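Local atomic coordinates of malate dehydrogenase (Naegleria fowleri, PDB entry 6UM4), a protein that probably catalyses the reversible, nicotinamide-dependent oxidation of malate to oxaloacetate. Residues A[97-102]-A[128-133]; A[132-137]-A[168-173]; A[172-177]-A[211-216]; A[228-233]-A[245-250]. One frame throughout, in Å; residues are numbered along the deposited sequence.

Followed from the N terminus, contact 1 closes the first loop: strand 98-102 runs out through helix 108-118, and the chain returns beside it as segment 128-133. Contact 2 opens on the end of that second strand, sharing Arg132 and Leu133, and closes on 168-173. Contact 3 takes up Arg172 and Gly173 and closes past helix 191-212, at 211-216. The three loops thus follow one another like overlapping links, none enclosing another, and their contacts touch. Contact 4 comes later in series and closes a short loop between helix 226-235 and strand 245-247, its centre about 17 Å from that of contact 3. All four reach the same six-stranded parallel sheet.

Contact 1 (A[97-102]-A[128-133]); sequences PVTITV and PVKLRL
Ile100 N donates to Lys130 O at 2.8 Å, and the same oxygen also receives a CA-H...O contact from Thr99. The other side of the same residue, Ile100 O, accepts from Arg132 N at 2.9 Å, and Val98 and Val102 extend the pattern to both ends, so the backbone polar groups between the strands are largely satisfied by each other. Strands 98-102 and 129-133 run parallel in register, 25° apart, as the first and second strands of a Rossmann-type beta-alpha-beta unit, the crossover being made by helix 108-118. The face carrying Val98, Ile100, Val102, Val129, Leu131 and Leu133 is apolar, which suits a face on which helices 108-118 and 140-151 pack against Ile100, Val102, Leu131 and Leu133. Here Ile100 CD1 touches Val129 CG1 at 3.8 Å: CG1 of Ile100 stands anti to the carbonyl carbon (chi1 -49°), and its terminal methyl then reaches obliquely across to the valine branch. Leu133 CD2 lies 4.2 Å from Val102 CB. The other face is mixed. Thr99 CG2, anti to the backbone N, rests on Arg132 CD at 3.6 Å, while Thr101 CG2 approaches Arg132 O. Beta-branched threonine suits such strand positions, offering a methyl to an aliphatic stem, and Thr101 OG1 is bonded to Ala170 O outside the pair. Lys130 stays extended beyond CG and lies alongside Pro97, pointing the same way, with its CE 4.0 Å from Pro97 CG.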
loop_
_atom_site.group_PDB
_atom_site.type_symbol
_atom_site.label_atom_id
_atom_site.label_comp_id
_atom_site.label_asym_id
_atom_site.label_seq_id
_atom_site.Cartn_x
_atom_site.Cartn_y
_atom_site.Cartn_z
ATOM N N PRO A 97 2.594 -13.741 -18.294
ATOM C CA PRO A 97 2.509 -12.384 -17.744
ATOM C C PRO A 97 1.496 -11.507 -18.463
ATOM O O PRO A 97 1.201 -11.694 -19.645
ATOM C CB PRO A 97 3.935 -11.845 -17.913
ATOM C CG PRO A 97 4.510 -12.637 -19.027
ATOM C CD PRO A 97 3.902 -14.008 -18.917
ATOM N N VAL A 98 0.954 -10.540 -17.720
ATOM C CA VAL A 98 0.138 -9.476 -18.290
ATOM C C VAL A 98 0.871 -8.152 -18.079
ATOM O O VAL A 98 1.716 -8.011 -17.188
ATOM C CB VAL A 98 -1.271 -9.423 -17.667
ATOM C CG1 VAL A 98 -1.968 -10.760 -17.842
ATOM C CG2 VAL A 98 -1.165 -9.037 -16.180
ATOM N N THR A 99 0.531 -7.174 -18.914
ATOM C CA THR A 99 1.148 -5.851 -18.920
ATOM C C THR A 99 0.149 -4.796 -18.449
ATOM O O THR A 99 -0.963 -4.706 -18.991
ATOM C CB THR A 99 1.630 -5.521 -20.333
ATOM O OG1 THR A 99 2.655 -6.433 -20.696
ATOM C CG2 THR A 99 2.180 -4.108 -20.411
ATOM N N ILE A 100 0.549 -3.972 -17.477
ATOM C CA ILE A 100 -0.318 -2.933 -16.919
ATOM C C ILE A 100 0.356 -1.580 -17.117
ATOM O O ILE A 100 1.464 -1.357 -16.618
ATOM C CB ILE A 100 -0.598 -3.159 -15.423
ATOM C CG1 ILE A 100 -1.036 -4.597 -15.144
ATOM C CG2 ILE A 100 -1.670 -2.195 -14.930
ATOM C CD1 ILE A 100 -0.553 -5.092 -13.755
ATOM N N THR A 101 -0.325 -0.660 -17.787
ATOM C CA THR A 101 0.163 0.710 -17.941
ATOM C C THR A 101 -0.471 1.608 -16.883
ATOM O O THR A 101 -1.691 1.621 -16.733
ATOM C CB THR A 101 -0.160 1.254 -19.338
ATOM O OG1 THR A 101 0.355 0.357 -20.328
ATOM C CG2 THR A 101 0.452 2.631 -19.536
ATOM N N VAL A 102 0.351 2.379 -16.174
ATOM C CA VAL A 102 -0.140 3.298 -15.151
ATOM C C VAL A 102 0.417 4.679 -15.463
ATOM O O VAL A 102 1.639 4.857 -15.542
ATOM C CB VAL A 102 0.248 2.870 -13.721
ATOM C CG1 VAL A 102 -0.297 3.878 -12.712
ATOM C CG2 VAL A 102 -0.273 1.467 -13.404
ATOM N N PRO A 128 1.920 -13.119 -12.929
ATOM C CA PRO A 128 3.054 -12.197 -13.083
ATOM C C PRO A 128 2.652 -10.917 -13.792
ATOM O O PRO A 128 1.791 -10.910 -14.671
ATOM C CB PRO A 128 4.050 -12.999 -13.935
ATOM C CG PRO A 128 3.662 -14.420 -13.749
ATOM C CD PRO A 128 2.176 -14.417 -13.578
ATOM N N VAL A 129 3.311 -9.822 -13.427
ATOM C CA VAL A 129 2.935 -8.513 -13.937
ATOM C C VAL A 129 4.144 -7.781 -14.492
ATOM O O VAL A 129 5.279 -7.966 -14.046
ATOM C CB VAL A 129 2.237 -7.656 -12.855
ATOM C CG1 VAL A 129 0.945 -8.298 -12.460
ATOM C CG2 VAL A 129 3.128 -7.534 -11.629
ATOM N N LYS A 130 3.882 -6.979 -15.519
ATOM C CA LYS A 130 4.819 -6.015 -16.070
ATOM C C LYS A 130 4.188 -4.639 -15.984
ATOM O O LYS A 130 3.052 -4.443 -16.437
ATOM C CB LYS A 130 5.179 -6.345 -17.516
ATOM C CG LYS A 130 5.820 -7.712 -17.706
ATOM C CD LYS A 130 6.198 -7.946 -19.150
ATOM C CE LYS A 130 6.772 -9.345 -19.327
ATOM N NZ LYS A 130 7.327 -9.535 -20.693
ATOM N N LEU A 131 4.922 -3.692 -15.423
ATOM C CA LEU A 131 4.433 -2.335 -15.229
ATOM C C LEU A 131 5.060 -1.427 -16.271
ATOM O O LEU A 131 6.284 -1.401 -16.425
ATOM C CB LEU A 131 4.766 -1.838 -13.824
ATOM C CG LEU A 131 3.977 -2.451 -12.666
ATOM C CD1 LEU A 131 4.542 -1.969 -11.329
ATOM C CD2 LEU A 131 2.539 -2.079 -12.810
ATOM N N ARG A 132 4.225 -0.688 -16.982
ATOM C CA ARG A 132 4.683 0.361 -17.876
ATOM C C ARG A 132 4.213 1.672 -17.272
ATOM O O ARG A 132 3.014 1.976 -17.288
ATOM C CB ARG A 132 4.151 0.144 -19.293
ATOM C CG ARG A 132 4.664 -1.160 -19.928
ATOM C CD ARG A 132 4.204 -1.316 -21.389
ATOM N NE ARG A 132 5.005 -0.526 -22.311
ATOM C CZ ARG A 132 6.167 -0.942 -22.825
ATOM N NH1 ARG A 132 6.740 -2.047 -22.355
ATOM N NH2 ARG A 132 6.829 -0.178 -23.691
ATOM N N LEU A 133 5.158 2.443 -16.764
ATOM C CA LEU A 133 4.890 3.598 -15.919
ATOM C C LEU A 133 5.084 4.866 -16.729
ATOM O O LEU A 133 6.175 5.097 -17.261
ATOM C CB LEU A 133 5.830 3.603 -14.712
ATOM C CG LEU A 133 5.786 2.350 -13.847
ATOM C CD1 LEU A 133 6.700 2.517 -12.628
ATOM C CD2 LEU A 133 4.326 2.099 -13.418
#

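Contact 2 (A[132-137]-A[168-173]); sequences RLLERP and NDAFRG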
loop_
_atom_site.group_PDB
_atom_site.type_symbol
_atom_site.label_atom_id
_atom_site.label_comp_id
_atom_site.label_asym_id
_atom_site.label_seq_id
_atom_site.Cartn_x
_atom_site.Cartn_y
_atom_site.Cartn_z
ATOM N N ARG A 132 4.225 -0.688 -16.982
ATOM C CA ARG A 132 4.683 0.361 -17.876
ATOM C C ARG A 132 4.213 1.672 -17.272
ATOM O O ARG A 132 3.014 1.976 -17.288
ATOM C CB ARG A 132 4.151 0.144 -19.293
ATOM C CG ARG A 132 4.664 -1.160 -19.928
ATOM C CD ARG A 132 4.204 -1.316 -21.389
ATOM N NE ARG A 132 5.005 -0.526 -22.311
ATOM C CZ ARG A 132 6.167 -0.942 -22.825
ATOM N NH1 ARG A 132 6.740 -2.047 -22.355
ATOM N NH2 ARG A 132 6.829 -0.178 -23.691
ATOM N N LEU A 133 5.158 2.443 -16.764
ATOM C CA LEU A 133 4.890 3.598 -15.919
ATOM C C LEU A 133 5.084 4.866 -16.729
ATOM O O LEU A 133 6.175 5.097 -17.261
ATOM C CB LEU A 133 5.830 3.603 -14.712
ATOM C CG LEU A 133 5.786 2.350 -13.847
ATOM C CD1 LEU A 133 6.700 2.517 -12.628
ATOM C CD2 LEU A 133 4.326 2.099 -13.418
ATOM N N LEU A 134 4.050 5.700 -16.782
ATOM C CA LEU A 134 4.041 6.908 -17.595
ATOM C C LEU A 134 4.005 8.141 -16.702
ATOM O O LEU A 134 3.272 8.177 -15.713
ATOM C CB LEU A 134 2.823 6.917 -18.529
ATOM C CG LEU A 134 2.591 8.220 -19.284
ATOM C CD1 LEU A 134 3.778 8.439 -20.197
ATOM C CD2 LEU A 134 1.307 8.184 -20.082
ATOM N N GLU A 135 4.803 9.144 -17.047
ATOM C CA GLU A 135 4.801 10.407 -16.325
ATOM C C GLU A 135 5.074 11.531 -17.312
ATOM O O GLU A 135 5.433 11.297 -18.469
ATOM C CB GLU A 135 5.849 10.419 -15.185
ATOM C CG GLU A 135 5.292 10.256 -13.777
ATOM C CD GLU A 135 4.297 11.364 -13.367
ATOM O OE1 GLU A 135 4.296 12.455 -13.987
ATOM O OE2 GLU A 135 3.500 11.133 -12.428
ATOM N N ARG A 136 4.919 12.761 -16.833
ATOM C CA ARG A 136 5.297 13.922 -17.609
ATOM C C ARG A 136 6.812 13.944 -17.803
ATOM O O ARG A 136 7.554 13.350 -17.016
ATOM C CB ARG A 136 4.827 15.195 -16.911
ATOM C CG ARG A 136 3.322 15.440 -17.035
ATOM C CD ARG A 136 2.915 16.780 -16.431
ATOM N NE ARG A 136 1.495 16.807 -16.076
ATOM C CZ ARG A 136 0.526 17.301 -16.846
ATOM N NH1 ARG A 136 0.815 17.825 -18.032
ATOM N NH2 ARG A 136 -0.738 17.274 -16.425
ATOM N N PRO A 137 7.293 14.602 -18.866
ATOM C CA PRO A 137 8.746 14.613 -19.130
ATOM C C PRO A 137 9.581 15.105 -17.958
ATOM O O PRO A 137 10.655 14.555 -17.677
ATOM C CB PRO A 137 8.869 15.557 -20.335
ATOM C CG PRO A 137 7.539 15.493 -21.012
ATOM C CD PRO A 137 6.530 15.321 -19.908
ATOM N N ASN A 168 2.644 6.771 -26.521
ATOM C CA ASN A 168 2.788 5.688 -27.487
ATOM C C ASN A 168 3.596 4.527 -26.903
ATOM O O ASN A 168 3.155 3.373 -26.949
ATOM C CB ASN A 168 3.436 6.205 -28.772
ATOM C CG ASN A 168 3.427 5.165 -29.879
ATOM O OD1 ASN A 168 2.418 4.962 -30.560
ATOM N ND2 ASN A 168 4.553 4.503 -30.066
ATOM N N ASP A 169 4.754 4.811 -26.299
ATOM C CA ASP A 169 5.533 3.715 -25.710
ATOM C C ASP A 169 4.799 3.075 -24.534
ATOM O O ASP A 169 4.812 1.844 -24.385
ATOM C CB ASP A 169 6.937 4.177 -25.270
ATOM C CG ASP A 169 7.884 4.498 -26.452
ATOM O OD1 ASP A 169 7.699 3.958 -27.568
ATOM O OD2 ASP A 169 8.858 5.264 -26.252
ATOM N N ALA A 170 4.138 3.891 -23.707
ATOM C CA ALA A 170 3.539 3.397 -22.467
ATOM C C ALA A 170 2.520 2.288 -22.720
ATOM O O ALA A 170 2.544 1.248 -22.051
ATOM C CB ALA A 170 2.894 4.559 -21.704
ATOM N N PHE A 171 1.634 2.475 -23.698
ATOM C CA PHE A 171 0.515 1.559 -23.889
ATOM C C PHE A 171 0.826 0.368 -24.780
ATOM O O PHE A 171 -0.039 -0.504 -24.919
ATOM C CB PHE A 171 -0.683 2.293 -24.484
ATOM C CG PHE A 171 -1.273 3.314 -23.569
ATOM C CD1 PHE A 171 -1.902 2.927 -22.402
ATOM C CD2 PHE A 171 -1.178 4.664 -23.862
ATOM C CE1 PHE A 171 -2.456 3.871 -21.553
ATOM C CE2 PHE A 171 -1.724 5.617 -23.020
ATOM C CZ PHE A 171 -2.359 5.217 -21.856
ATOM N N ARG A 172 2.016 0.312 -25.383
ATOM C CA ARG A 172 2.413 -0.845 -26.180
ATOM C C ARG A 172 2.205 -2.126 -25.384
ATOM O O ARG A 172 2.747 -2.289 -24.281
ATOM C CB ARG A 172 3.883 -0.721 -26.638
ATOM C CG ARG A 172 4.417 -1.986 -27.365
ATOM C CD ARG A 172 5.810 -1.825 -27.995
ATOM N NE ARG A 172 5.906 -0.605 -28.785
ATOM C CZ ARG A 172 6.554 0.482 -28.387
ATOM N NH1 ARG A 172 7.190 0.490 -27.223
ATOM N NH2 ARG A 172 6.556 1.565 -29.144
ATOM N N GLY A 173 1.401 -3.024 -25.950
ATOM C CA GLY A 173 1.132 -4.317 -25.361
ATOM C C GLY A 173 0.343 -4.295 -24.070
ATOM O O GLY A 173 0.339 -5.293 -23.348
HETATM O O HOH W 1 8.438 -1.623 -25.595
#
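The guanidinium of Arg132 has Arg172 O over one face, while Asp169 O and Ala170 O lie at its edge, near its plane. Two nitrogens grip Asp169 O side-on: NH2 of Arg132 at 2.9 Å, and its NE at 3.2 Å, both from the same face of that carbonyl. NE also makes a weak bond to Ala170 O. The stem bends at chi3 (79°), placing NE beside these carbonyls. Arginine suits this place because its planar row of N-H groups matches outward-facing carbonyl oxygens of the helix, which would probably favour a positive charge.

The guanidinium of Arg172 is turned 83° from that of Arg132. Arg172 NH1 and Arg132 NH2 are only 3.6 Å apart, two like charges, but a water accepts from both, and Arg172 NH2 forms a salt bridge with Asp169 OD1, which would probably ease the repulsion. Deeper in, Leu134 CB packs on Ala170 CB at 4.0 Å, the small alanine letting helix and strand come close.

Helix 167-171 is thereby fixed over strand 129-134, with Tyr162 of strand 158-164 making a cation-pi contact with Arg132 and Phe171 packing against helix 191-212.

Contact 3 (A[172-177]-A[211-216]); sequences RGADYA and KQANGD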
loop_
_atom_site.group_PDB
_atom_site.type_symbol
_atom_site.label_atom_id
_atom_site.label_comp_id
_atom_site.label_asym_id
_atom_site.label_seq_id
_atom_site.Cartn_x
_atom_site.Cartn_y
_atom_site.Cartn_z
ATOM N N ARG A 172 2.016 0.312 -25.383
ATOM C CA ARG A 172 2.413 -0.845 -26.180
ATOM C C ARG A 172 2.205 -2.126 -25.384
ATOM O O ARG A 172 2.747 -2.289 -24.281
ATOM C CB ARG A 172 3.883 -0.721 -26.638
ATOM C CG ARG A 172 4.417 -1.986 -27.365
ATOM C CD ARG A 172 5.810 -1.825 -27.995
ATOM N NE ARG A 172 5.906 -0.605 -28.785
ATOM C CZ ARG A 172 6.554 0.482 -28.387
ATOM N NH1 ARG A 172 7.190 0.490 -27.223
ATOM N NH2 ARG A 172 6.556 1.565 -29.144
ATOM N N GLY A 173 1.401 -3.024 -25.950
ATOM C CA GLY A 173 1.132 -4.317 -25.361
ATOM C C GLY A 173 0.343 -4.295 -24.070
ATOM O O GLY A 173 0.339 -5.293 -23.348
ATOM N N ALA A 174 -0.371 -3.210 -23.778
ATOM C CA ALA A 174 -1.100 -3.134 -22.519
ATOM C C ALA A 174 -2.269 -4.109 -22.513
ATOM O O ALA A 174 -3.029 -4.194 -23.485
ATOM C CB ALA A 174 -1.593 -1.710 -22.277
ATOM N N ASP A 175 -2.379 -4.875 -21.430
ATOM C CA ASP A 175 -3.580 -5.645 -21.141
ATOM C C ASP A 175 -4.507 -4.886 -20.215
ATOM O O ASP A 175 -5.721 -5.122 -20.223
ATOM C CB ASP A 175 -3.242 -6.983 -20.483
ATOM C CG ASP A 175 -2.434 -7.862 -21.361
ATOM O OD1 ASP A 175 -2.905 -8.167 -22.476
ATOM O OD2 ASP A 175 -1.329 -8.249 -20.926
ATOM N N TYR A 176 -3.928 -3.993 -19.419
ATOM C CA TYR A 176 -4.630 -3.185 -18.444
ATOM C C TYR A 176 -4.036 -1.791 -18.456
ATOM O O TYR A 176 -2.835 -1.618 -18.667
ATOM C CB TYR A 176 -4.498 -3.788 -17.043
ATOM C CG TYR A 176 -5.019 -5.196 -16.948
ATOM C CD1 TYR A 176 -6.385 -5.453 -16.911
ATOM C CD2 TYR A 176 -4.164 -6.268 -16.925
ATOM C CE1 TYR A 176 -6.874 -6.754 -16.829
ATOM C CE2 TYR A 176 -4.639 -7.572 -16.844
ATOM C CZ TYR A 176 -5.991 -7.809 -16.794
ATOM O OH TYR A 176 -6.450 -9.108 -16.724
ATOM N N ALA A 177 -4.883 -0.795 -18.231
ATOM C CA ALA A 177 -4.389 0.562 -18.066
ATOM C C ALA A 177 -5.175 1.238 -16.951
ATOM O O ALA A 177 -6.407 1.212 -16.942
ATOM C CB ALA A 177 -4.467 1.363 -19.374
ATOM N N LYS A 211 -4.330 2.257 -30.681
ATOM C CA LYS A 211 -3.243 1.845 -31.563
ATOM C C LYS A 211 -2.335 0.787 -30.936
ATOM O O LYS A 211 -1.982 -0.191 -31.598
ATOM C CB LYS A 211 -2.427 3.073 -31.948
ATOM C CG LYS A 211 -1.149 2.781 -32.657
ATOM C CD LYS A 211 -0.330 4.047 -32.780
ATOM C CE LYS A 211 1.031 3.752 -33.406
ATOM N NZ LYS A 211 1.982 4.843 -33.080
ATOM N N GLN A 212 -1.984 0.934 -29.657
ATOM C CA GLN A 212 -0.859 0.224 -29.054
ATOM C C GLN A 212 -1.230 -0.924 -28.130
ATOM O O GLN A 212 -0.481 -1.910 -28.076
ATOM C CB GLN A 212 0.007 1.204 -28.256
ATOM C CG GLN A 212 0.625 2.315 -29.088
ATOM C CD GLN A 212 1.763 1.788 -29.955
ATOM O OE1 GLN A 212 1.543 1.305 -31.056
ATOM N NE2 GLN A 212 2.985 1.844 -29.431
ATOM N N ALA A 213 -2.354 -0.824 -27.410
ATOM C CA ALA A 213 -2.715 -1.786 -26.375
ATOM C C ALA A 213 -3.238 -3.075 -27.001
ATOM O O ALA A 213 -3.569 -3.138 -28.188
ATOM C CB ALA A 213 -3.763 -1.187 -25.430
ATOM N N ASN A 214 -3.317 -4.123 -26.193
ATOM C CA ASN A 214 -3.886 -5.355 -26.717
ATOM C C ASN A 214 -5.403 -5.222 -26.850
ATOM O O ASN A 214 -6.036 -4.351 -26.236
ATOM C CB ASN A 214 -3.459 -6.525 -25.838
ATOM C CG ASN A 214 -1.974 -6.870 -26.029
ATOM O OD1 ASN A 214 -1.402 -6.638 -27.105
ATOM N ND2 ASN A 214 -1.341 -7.367 -24.977
ATOM N N GLY A 215 -5.984 -6.084 -27.692
ATOM C CA GLY A 215 -7.367 -5.892 -28.107
ATOM C C GLY A 215 -8.367 -5.982 -26.971
ATOM O O GLY A 215 -9.435 -5.355 -27.027
ATOM N N ASP A 216 -8.064 -6.789 -25.950
ATOM C CA ASP A 216 -8.950 -7.013 -24.811
ATOM C C ASP A 216 -8.621 -6.111 -23.632
ATOM O O ASP A 216 -8.992 -6.440 -22.499
ATOM C CB ASP A 216 -8.885 -8.474 -24.356
ATOM C CG ASP A 216 -9.412 -9.444 -25.400
ATOM O OD1 ASP A 216 -10.246 -9.035 -26.243
ATOM O OD2 ASP A 216 -8.992 -10.623 -25.370
HETATM O O HOH W 2 -7.169 -7.366 -20.519
#
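Residues 172-175 and 212-216 run side by side, their end-to-end directions 12° apart, joined by two backbone hydrogen bonds. Gly173 N donates at 3.1 Å to Gln212 O, which belongs to the last turn of helix 191-212. Asn214 N donates to Ala174 O at 2.7 Å. Glycine suits position 173, where phi is positive. Next to it, Ala174 CB meets Ala213 CB at 3.9 Å, two small methyls that let the backbones lie close.

Asn214 carries the main side-chain bond. Its CG is anti to the carbonyl carbon (chi1 -72°), and from there ND2 reaches Asp175 OD1 at 3.1 Å in a nearly straight bond (172°). The oxygen lies in the amide plane of Asn214, but the donor comes to it from above the carboxylate plane. The other carboxylate oxygen, Asp175 OD2, accepts from Thr99 N in the neighbouring strand. Gln212 lies alongside Arg172, pointing the same way, its amide plane perpendicular to the guanidinium, which is itself salt-bridged to Asp169; CB of Gln212 packs 3.6 Å from Arg172 N, while its NE2 donates to Asn168 O. A water donates to both Asp175 O and Asp216 O, bridging the two segments further along.

Both oxygens of Asp175 thus have N-H partners, one from strand 98-102 and one from the turn after the helix, so this acid is held between sheet and turn; such donors would probably favour its ionised form.

Contact 4 (A[228-233]-A[245-250]); sequences TNAMIT and ITAMTR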
loop_
_atom_site.group_PDB
_atom_site.type_symbol
_atom_site.label_atom_id
_atom_site.label_comp_id
_atom_site.label_asym_id
_atom_site.label_seq_id
_atom_site.Cartn_x
_atom_site.Cartn_y
_atom_site.Cartn_z
ATOM N N THR A 228 -16.446 11.783 -17.667
ATOM C CA THR A 228 -16.250 12.469 -18.935
ATOM C C THR A 228 -14.909 12.099 -19.566
ATOM O O THR A 228 -14.813 11.924 -20.786
ATOM C CB THR A 228 -16.352 13.969 -18.695
ATOM O OG1 THR A 228 -17.638 14.249 -18.122
ATOM C CG2 THR A 228 -16.217 14.737 -20.004
ATOM N N ASN A 229 -13.853 11.992 -18.755
ATOM C CA ASN A 229 -12.574 11.549 -19.306
ATOM C C ASN A 229 -12.710 10.176 -19.952
ATOM O O ASN A 229 -12.200 9.945 -21.055
ATOM C CB ASN A 229 -11.507 11.520 -18.211
ATOM C CG ASN A 229 -10.999 12.905 -17.850
ATOM O OD1 ASN A 229 -11.149 13.861 -18.611
ATOM N ND2 ASN A 229 -10.403 13.020 -16.668
ATOM N N ALA A 230 -13.416 9.254 -19.283
ATOM C CA ALA A 230 -13.605 7.913 -19.834
ATOM C C ALA A 230 -14.364 7.968 -21.154
ATOM O O ALA A 230 -14.021 7.267 -22.122
ATOM C CB ALA A 230 -14.364 7.049 -18.823
ATOM N N MET A 231 -15.400 8.806 -21.206
ATOM C CA MET A 231 -16.175 8.957 -22.425
ATOM C C MET A 231 -15.313 9.465 -23.574
ATOM O O MET A 231 -15.466 9.022 -24.715
ATOM C CB MET A 231 -17.329 9.910 -22.173
ATOM C CG MET A 231 -18.239 10.036 -23.391
ATOM S SD MET A 231 -18.874 11.704 -23.427
ATOM C CE MET A 231 -17.363 12.589 -23.767
ATOM N N ILE A 232 -14.462 10.460 -23.309
ATOM C CA ILE A 232 -13.562 10.963 -24.344
ATOM C C ILE A 232 -12.570 9.884 -24.772
ATOM O O ILE A 232 -12.232 9.759 -25.958
ATOM C CB ILE A 232 -12.832 12.228 -23.863
ATOM C CG1 ILE A 232 -13.808 13.393 -23.760
ATOM C CG2 ILE A 232 -11.713 12.587 -24.843
ATOM C CD1 ILE A 232 -14.370 13.814 -25.104
ATOM N N THR A 233 -12.038 9.132 -23.810
ATOM C CA THR A 233 -11.108 8.058 -24.147
ATOM C C THR A 233 -11.755 7.084 -25.122
ATOM O O THR A 233 -11.182 6.749 -26.166
ATOM C CB THR A 233 -10.675 7.313 -22.887
ATOM O OG1 THR A 233 -10.122 8.233 -21.943
ATOM C CG2 THR A 233 -9.632 6.253 -23.235
ATOM N N ILE A 245 -13.788 0.243 -21.030
ATOM C CA ILE A 245 -13.261 1.487 -20.479
ATOM C C ILE A 245 -14.258 2.003 -19.456
ATOM O O ILE A 245 -15.381 2.371 -19.823
ATOM C CB ILE A 245 -13.033 2.541 -21.576
ATOM C CG1 ILE A 245 -12.126 1.991 -22.680
ATOM C CG2 ILE A 245 -12.494 3.834 -20.980
ATOM C CD1 ILE A 245 -11.875 2.992 -23.797
ATOM N N THR A 246 -13.856 2.054 -18.180
ATOM C CA THR A 246 -14.752 2.553 -17.146
ATOM C C THR A 246 -14.082 3.667 -16.353
ATOM O O THR A 246 -12.867 3.862 -16.400
ATOM C CB THR A 246 -15.191 1.435 -16.200
ATOM O OG1 THR A 246 -14.040 0.860 -15.577
ATOM C CG2 THR A 246 -15.923 0.351 -16.972
ATOM N N ALA A 247 -14.897 4.387 -15.593
ATOM C CA ALA A 247 -14.417 5.413 -14.690
ATOM C C ALA A 247 -14.691 4.964 -13.253
ATOM O O ALA A 247 -15.610 4.177 -13.003
ATOM C CB ALA A 247 -15.091 6.754 -15.001
ATOM N N MET A 248 -13.879 5.438 -12.304
ATOM C CA MET A 248 -13.909 4.894 -10.946
ATOM C C MET A 248 -14.859 5.657 -10.025
ATOM O O MET A 248 -14.619 6.827 -9.702
ATOM C CB MET A 248 -12.523 4.902 -10.317
ATOM C CG MET A 248 -12.527 4.044 -9.074
ATOM S SD MET A 248 -10.920 3.852 -8.309
ATOM C CE MET A 248 -10.739 5.515 -7.636
ATOM N N THR A 249 -15.907 4.980 -9.557
ATOM C CA THR A 249 -16.728 5.463 -8.446
ATOM C C THR A 249 -16.614 4.548 -7.237
ATOM O O THR A 249 -17.394 4.673 -6.278
ATOM C CB THR A 249 -18.187 5.572 -8.872
ATOM O OG1 THR A 249 -18.585 4.325 -9.450
ATOM C CG2 THR A 249 -18.327 6.667 -9.908
ATOM N N ARG A 250 -15.669 3.606 -7.285
ATOM C CA ARG A 250 -15.540 2.613 -6.238
ATOM C C ARG A 250 -15.204 3.262 -4.914
ATOM O O ARG A 250 -15.521 2.707 -3.861
ATOM C CB ARG A 250 -14.458 1.598 -6.626
ATOM C CG ARG A 250 -14.282 0.431 -5.653
ATOM C CD ARG A 250 -15.635 -0.190 -5.317
ATOM N NE ARG A 250 -15.475 -1.382 -4.502
ATOM C CZ ARG A 250 -15.268 -2.602 -4.981
ATOM N NH1 ARG A 250 -15.200 -2.809 -6.296
ATOM N NH2 ARG A 250 -15.107 -3.619 -4.132
#
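Ile245 turns its side chain from the strand toward helix 226-235, and its branches divide the work. From CB, CG2 leaves anti to the backbone N and comes to 3.9 Å from Ala230 O, with Ala230 CB a little farther off. CG1 takes the position anti to the carbonyl carbon (chi1 -55°), and beyond it the chain is extended (chi2 180°), carrying CD1 to Thr233 CG2 at 4.0 Å, where the two side chains lie obliquely across each other. One branched residue therefore meets successive turns of the helix, a role that isoleucine fills well.

Ala230 is the helix residue nearest the strand. Its CB lies 3.9 Å from Ala247 CB and 4.2 Å from Thr246 C, so it packs on the backbone as well as on a side chain. Alanine on both sides keeps the separation small: the axes of helix segment 228-233 and strand 245-247 approach to 7.4 Å, nearly antiparallel at 166°. Thr233 can offer its methyl to this apolar surface because its hydroxyl is turned back on the helix: OG1 donates to Asn229 O at 2.8 Å, an oxygen that also accepts from Thr233 N. Thr246 points away from the helix, and its OG1 bonds to His342 NE2 instead.

Ile245 also packs on Val219 and Ile221 of the neighbouring strand 218-221. Helix 226-235 thus lies against the sheet as the connection from strand 218-221 to strand 245-247, a beta-alpha-beta crossover leading to the sixth strand of the Rossmann-type sheet.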